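Local coordinates for fumarate lyase (Mesorhizobium sp., PDB 3C8T), which belongs to the fumarate lyase superfamily of largely helical enzymes and assembles here from four copies of one chain, at residues E233-L238 and S323-G328; R294-H299 and F329-G334. One frame throughout, in Å; residues are numbered along the deposited sequence.

Interaction 1 (E233-L238 and S323-G328); sequences ETVQFL and SAVPEG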
loop_
_atom_site.group_PDB
_atom_site.type_symbol
_atom_site.label_atom_id
_atom_site.label_comp_id
_atom_site.label_asym_id
_atom_site.label_seq_id
_atom_site.Cartn_x
_atom_site.Cartn_y
_atom_site.Cartn_z
ATOM N N GLU A 233 -13.154 -6.098 -6.942
ATOM C CA GLU A 233 -13.774 -6.645 -5.737
ATOM C C GLU A 233 -13.404 -8.091 -5.545
ATOM O O GLU A 233 -13.303 -8.560 -4.410
ATOM C CB GLU A 233 -15.298 -6.457 -5.679
ATOM C CG GLU A 233 -16.070 -7.424 -6.489
ATOM C CD GLU A 233 -17.576 -7.212 -6.335
ATOM O OE1 GLU A 233 -18.299 -7.159 -7.384
ATOM O OE2 GLU A 233 -18.016 -7.095 -5.161
ATOM N N THR A 234 -13.125 -8.785 -6.642
ATOM C CA THR A 234 -12.715 -10.184 -6.544
ATOM C C THR A 234 -11.362 -10.316 -5.873
ATOM O O THR A 234 -11.165 -11.166 -5.004
ATOM C CB THR A 234 -12.699 -10.852 -7.926
ATOM O OG1 THR A 234 -14.007 -10.754 -8.458
ATOM C CG2 THR A 234 -12.325 -12.338 -7.826
ATOM N N VAL A 235 -10.414 -9.475 -6.267
ATOM C CA VAL A 235 -9.086 -9.541 -5.627
ATOM C C VAL A 235 -9.105 -8.988 -4.182
ATOM O O VAL A 235 -8.371 -9.468 -3.315
ATOM C CB VAL A 235 -8.074 -8.805 -6.479
ATOM C CG1 VAL A 235 -6.659 -8.856 -5.853
ATOM C CG2 VAL A 235 -8.100 -9.405 -7.914
ATOM N N GLN A 236 -9.914 -7.964 -3.941
ATOM C CA GLN A 236 -10.145 -7.466 -2.597
ATOM C C GLN A 236 -10.632 -8.588 -1.700
ATOM O O GLN A 236 -10.159 -8.699 -0.576
ATOM C CB GLN A 236 -11.138 -6.309 -2.567
ATOM C CG GLN A 236 -10.626 -4.973 -3.097
ATOM C CD GLN A 236 -11.486 -3.793 -2.577
ATOM O OE1 GLN A 236 -10.969 -2.877 -1.926
ATOM N NE2 GLN A 236 -12.803 -3.842 -2.826
ATOM N N PHE A 237 -11.560 -9.408 -2.218
ATOM C CA PHE A 237 -12.083 -10.552 -1.529
ATOM C C PHE A 237 -10.948 -11.558 -1.230
ATOM O O PHE A 237 -10.855 -12.071 -0.129
ATOM C CB PHE A 237 -13.231 -11.218 -2.322
ATOM C CG PHE A 237 -13.583 -12.649 -1.809
ATOM C CD1 PHE A 237 -14.308 -12.824 -0.628
ATOM C CD2 PHE A 237 -13.094 -13.770 -2.451
ATOM C CE1 PHE A 237 -14.586 -14.100 -0.133
ATOM C CE2 PHE A 237 -13.368 -15.062 -1.979
ATOM C CZ PHE A 237 -14.120 -15.217 -0.810
ATOM N N LEU A 238 -10.101 -11.853 -2.216
ATOM C CA LEU A 238 -8.911 -12.686 -1.972
ATOM C C LEU A 238 -8.056 -12.176 -0.824
ATOM O O LEU A 238 -7.573 -12.954 -0.002
ATOM C CB LEU A 238 -8.037 -12.841 -3.252
ATOM C CG LEU A 238 -8.796 -13.580 -4.392
ATOM C CD1 LEU A 238 -8.025 -13.608 -5.702
ATOM C CD2 LEU A 238 -9.307 -14.973 -4.018
ATOM N N SER A 323 -0.971 -8.706 -13.623
ATOM C CA SER A 323 -0.273 -9.351 -12.503
ATOM C C SER A 323 -1.262 -9.555 -11.346
ATOM O O SER A 323 -1.351 -10.643 -10.748
ATOM C CB SER A 323 0.931 -8.512 -12.047
ATOM O OG SER A 323 0.529 -7.363 -11.314
ATOM N N ALA A 324 -2.065 -8.534 -11.063
ATOM C CA ALA A 324 -2.849 -8.576 -9.833
ATOM C C ALA A 324 -3.874 -9.752 -9.825
ATOM O O ALA A 324 -4.036 -10.450 -8.783
ATOM C CB ALA A 324 -3.484 -7.211 -9.534
ATOM N N VAL A 325 -4.537 -9.993 -10.968
ATOM C CA VAL A 325 -5.505 -11.115 -11.046
ATOM C C VAL A 325 -4.845 -12.497 -10.980
ATOM O O VAL A 325 -5.115 -13.265 -10.036
ATOM C CB VAL A 325 -6.518 -10.979 -12.263
ATOM C CG1 VAL A 325 -7.454 -12.212 -12.396
ATOM C CG2 VAL A 325 -7.340 -9.683 -12.110
ATOM N N PRO A 326 -3.982 -12.846 -11.964
ATOM C CA PRO A 326 -3.473 -14.210 -11.859
ATOM C C PRO A 326 -2.647 -14.483 -10.618
ATOM O O PRO A 326 -2.725 -15.614 -10.066
ATOM C CB PRO A 326 -2.601 -14.390 -13.111
ATOM C CG PRO A 326 -2.330 -13.013 -13.607
ATOM C CD PRO A 326 -3.487 -12.162 -13.170
ATOM N N GLU A 327 -1.842 -13.499 -10.195
ATOM C CA GLU A 327 -1.003 -13.705 -9.017
ATOM C C GLU A 327 -1.795 -13.624 -7.702
ATOM O O GLU A 327 -1.551 -14.394 -6.799
ATOM C CB GLU A 327 0.166 -12.714 -9.015
ATOM C CG GLU A 327 1.112 -12.908 -10.195
ATOM C CD GLU A 327 2.180 -11.805 -10.281
ATOM O OE1 GLU A 327 2.678 -11.360 -9.206
ATOM O OE2 GLU A 327 2.539 -11.396 -11.421
ATOM N N GLY A 328 -2.741 -12.691 -7.585
ATOM C CA GLY A 328 -3.669 -12.686 -6.415
ATOM C C GLY A 328 -4.292 -14.067 -6.249
ATOM O O GLY A 328 -4.350 -14.591 -5.128
#

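Interaction 2 (R294-H299 and F329-G334); sequences RIVRNH and FAVASG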
loop_
_atom_site.group_PDB
_atom_site.type_symbol
_atom_site.label_atom_id
_atom_site.label_comp_id
_atom_site.label_asym_id
_atom_site.label_seq_id
_atom_site.Cartn_x
_atom_site.Cartn_y
_atom_site.Cartn_z
ATOM N N ARG A 294 0.269 -10.567 2.880
ATOM C CA ARG A 294 0.751 -9.235 2.489
ATOM C C ARG A 294 0.866 -9.058 0.978
ATOM O O ARG A 294 0.699 -7.943 0.484
ATOM C CB ARG A 294 2.158 -8.972 3.047
ATOM C CG ARG A 294 2.244 -8.493 4.408
ATOM C CD ARG A 294 1.394 -9.303 5.347
ATOM N NE ARG A 294 1.422 -8.732 6.689
ATOM C CZ ARG A 294 1.924 -9.369 7.737
ATOM N NH1 ARG A 294 2.421 -10.588 7.581
ATOM N NH2 ARG A 294 1.927 -8.797 8.937
ATOM N N ILE A 295 1.229 -10.125 0.258
ATOM C CA ILE A 295 1.387 -10.060 -1.193
ATOM C C ILE A 295 0.003 -9.949 -1.865
ATOM O O ILE A 295 -0.183 -9.185 -2.831
ATOM C CB ILE A 295 2.099 -11.320 -1.748
ATOM C CG1 ILE A 295 3.542 -11.451 -1.243
ATOM C CG2 ILE A 295 2.015 -11.363 -3.279
ATOM C CD1 ILE A 295 4.366 -10.270 -1.524
ATOM N N VAL A 296 -0.959 -10.723 -1.365
ATOM C CA VAL A 296 -2.360 -10.626 -1.833
ATOM C C VAL A 296 -2.914 -9.224 -1.535
ATOM O O VAL A 296 -3.493 -8.599 -2.402
ATOM C CB VAL A 296 -3.271 -11.715 -1.200
ATOM C CG1 VAL A 296 -4.694 -11.618 -1.796
ATOM C CG2 VAL A 296 -2.703 -13.082 -1.505
ATOM N N ARG A 297 -2.682 -8.718 -0.319
ATOM C CA ARG A 297 -3.029 -7.339 0.002
ATOM C C ARG A 297 -2.460 -6.371 -1.047
ATOM O O ARG A 297 -3.151 -5.480 -1.498
ATOM C CB ARG A 297 -2.537 -6.964 1.393
ATOM C CG ARG A 297 -2.847 -5.496 1.817
ATOM C CD ARG A 297 -1.885 -5.018 2.954
ATOM N NE ARG A 297 -0.539 -4.790 2.414
ATOM C CZ ARG A 297 0.606 -4.679 3.103
ATOM N NH1 ARG A 297 0.649 -4.756 4.435
ATOM N NH2 ARG A 297 1.740 -4.516 2.417
ATOM N N ASN A 298 -1.196 -6.543 -1.422
ATOM C CA ASN A 298 -0.585 -5.703 -2.468
ATOM C C ASN A 298 -1.296 -5.873 -3.811
ATOM O O ASN A 298 -1.502 -4.904 -4.519
ATOM C CB ASN A 298 0.883 -6.069 -2.660
ATOM C CG ASN A 298 1.788 -5.462 -1.598
ATOM O OD1 ASN A 298 1.343 -4.715 -0.684
ATOM N ND2 ASN A 298 3.071 -5.771 -1.711
ATOM N N HIS A 299 -1.662 -7.103 -4.175
ATOM C CA HIS A 299 -2.450 -7.261 -5.423
ATOM C C HIS A 299 -3.813 -6.524 -5.331
ATOM O O HIS A 299 -4.288 -6.009 -6.328
ATOM C CB HIS A 299 -2.578 -8.734 -5.856
ATOM C CG HIS A 299 -1.245 -9.382 -6.155
ATOM N ND1 HIS A 299 -0.363 -8.878 -7.093
ATOM C CD2 HIS A 299 -0.638 -10.469 -5.617
ATOM C CE1 HIS A 299 0.724 -9.634 -7.124
ATOM N NE2 HIS A 299 0.583 -10.602 -6.234
ATOM N N PHE A 329 -4.732 -14.671 -7.365
ATOM C CA PHE A 329 -5.362 -16.005 -7.344
ATOM C C PHE A 329 -4.416 -17.124 -6.958
ATOM O O PHE A 329 -4.776 -17.970 -6.161
ATOM C CB PHE A 329 -6.062 -16.359 -8.681
ATOM C CG PHE A 329 -7.549 -15.996 -8.718
ATOM C CD1 PHE A 329 -8.511 -16.842 -8.158
ATOM C CD2 PHE A 329 -7.978 -14.803 -9.304
ATOM C CE1 PHE A 329 -9.883 -16.518 -8.206
ATOM C CE2 PHE A 329 -9.336 -14.445 -9.319
ATOM C CZ PHE A 329 -10.295 -15.310 -8.787
ATOM N N ALA A 330 -3.228 -17.130 -7.552
ATOM C CA ALA A 330 -2.233 -18.147 -7.307
ATOM C C ALA A 330 -1.775 -18.169 -5.850
ATOM O O ALA A 330 -1.708 -19.241 -5.222
ATOM C CB ALA A 330 -1.030 -17.931 -8.234
ATOM N N VAL A 331 -1.420 -16.993 -5.328
ATOM C CA VAL A 331 -0.968 -16.848 -3.946
ATOM C C VAL A 331 -2.115 -17.113 -2.943
ATOM O O VAL A 331 -1.934 -17.846 -1.964
ATOM C CB VAL A 331 -0.374 -15.451 -3.709
ATOM C CG1 VAL A 331 -0.028 -15.267 -2.210
ATOM C CG2 VAL A 331 0.848 -15.212 -4.617
ATOM N N ALA A 332 -3.299 -16.547 -3.179
ATOM C CA ALA A 332 -4.378 -16.838 -2.241
ATOM C C ALA A 332 -4.745 -18.327 -2.178
ATOM O O ALA A 332 -5.048 -18.847 -1.119
ATOM C CB ALA A 332 -5.639 -15.970 -2.531
ATOM N N SER A 333 -4.714 -18.992 -3.326
ATOM C CA SER A 333 -4.921 -20.420 -3.414
ATOM C C SER A 333 -3.851 -21.222 -2.694
ATOM O O SER A 333 -4.153 -22.232 -2.052
ATOM C CB SER A 333 -4.974 -20.854 -4.893
ATOM O OG SER A 333 -5.575 -22.143 -5.051
ATOM N N GLY A 334 -2.595 -20.802 -2.817
ATOM C CA GLY A 334 -1.502 -21.525 -2.167
ATOM C C GLY A 334 -1.519 -21.420 -0.666
ATOM O O GLY A 334 -1.283 -22.408 0.030
#

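Interaction 1 (E233-L238 and S323-G328)
Leu238 reaches across from helix 229-255 to Gly328 on helix 315-344. Its CB is directed at that helix and stands 4.5 Å from Gly328 O. CG, anti to the carbonyl carbon (chi1 -63°), is 4.6 Å from Gly328 O. From there CD1 extends the chain (chi2 174°) and makes the contact, 3.8 Å from Gly328 C and equally near its carbonyl oxygen. CD2 branches off to the other side, 5.1 Å from Gly328 O. One turn earlier, Val235 splits its two methyls between neighbouring residues. CG1 sits 4.2 Å from Ala324 O, which already accepts the backbone N-H of Gly328. CG2 meets Val325 CG2 at 4.3 Å, methyl against methyl. Both helices are among the long helices of the bundle typical of this superfamily. Their axes come within 10.1 Å here and cross at 39°. The nearest CA atoms are those of Val235 and Gly328, 6.3 Å apart, consistent with the lack of a side chain at Gly328. Helix 315-344 is kinked in this part, and Pro326 has no N-H to give to the preceding turn. Phe21 covers Val325 and Pro326, while Phe329 and Val296 pack on Leu238.

Interaction 2 (R294-H299 and F329-G334)
Val331 and Val296 have the most surface buried in this contact, and Ala332 comes next. Val296 CG2 meets Val331 CG1 at 3.5 Å, a close approach for two methyls. The same CG2 is 4.0 Å from Val331 CB. The two valines pass alongside each other, running in opposite directions. On Val296, CG1 takes the position anti to the backbone N (chi1 -176°), which turns CG2 to the Val331 side. That methyl also covers the start of Ala332, 3.9 Å from its backbone N and 4.2 Å from its CB. Val331 has a second partner, because its CG2 touches Ile295 CG2 at 4.2 Å. The helices run nearly antiparallel at 150°, with axes 9.3 Å apart. They are successive helices in the chain, 284-306 and 315-344, within the central bundle. Arg297 leads away from this face and gives a hydrogen bond from NH2 to Asn298 OD1, 3.1 Å long and close to straight. It also forms salt bridges with Asp305 of the second and third subunits. Arg297 thus directs its charge to neighbouring subunits. Between 294-299 and 329-334 the contact is apolar and rests on close fit and buried hydrocarbon.

Interactions 1 and 2 lie on consecutive turns of helix 315-344, with centres about 7 Å apart. Helix 229-255 packs mainly on 323-328 and helix 284-306 mainly on 329-334, though Leu238 also touches Ala332. The two partner helices also meet each other: Leu238 C is 3.5 Å from Val296 CG1, so three helices share one apolar core. His299, of interaction 2, also touches interaction 1. Its CD2 is 3.6 Å from Gly328 N, and its CE1 is 3.3 Å from Glu327 OE1. Both contacts border the third subunit, where Ser323 packs on Ile295 of that subunit and Ile295 on its Ser323. The buried core therefore lies directly behind a subunit interface.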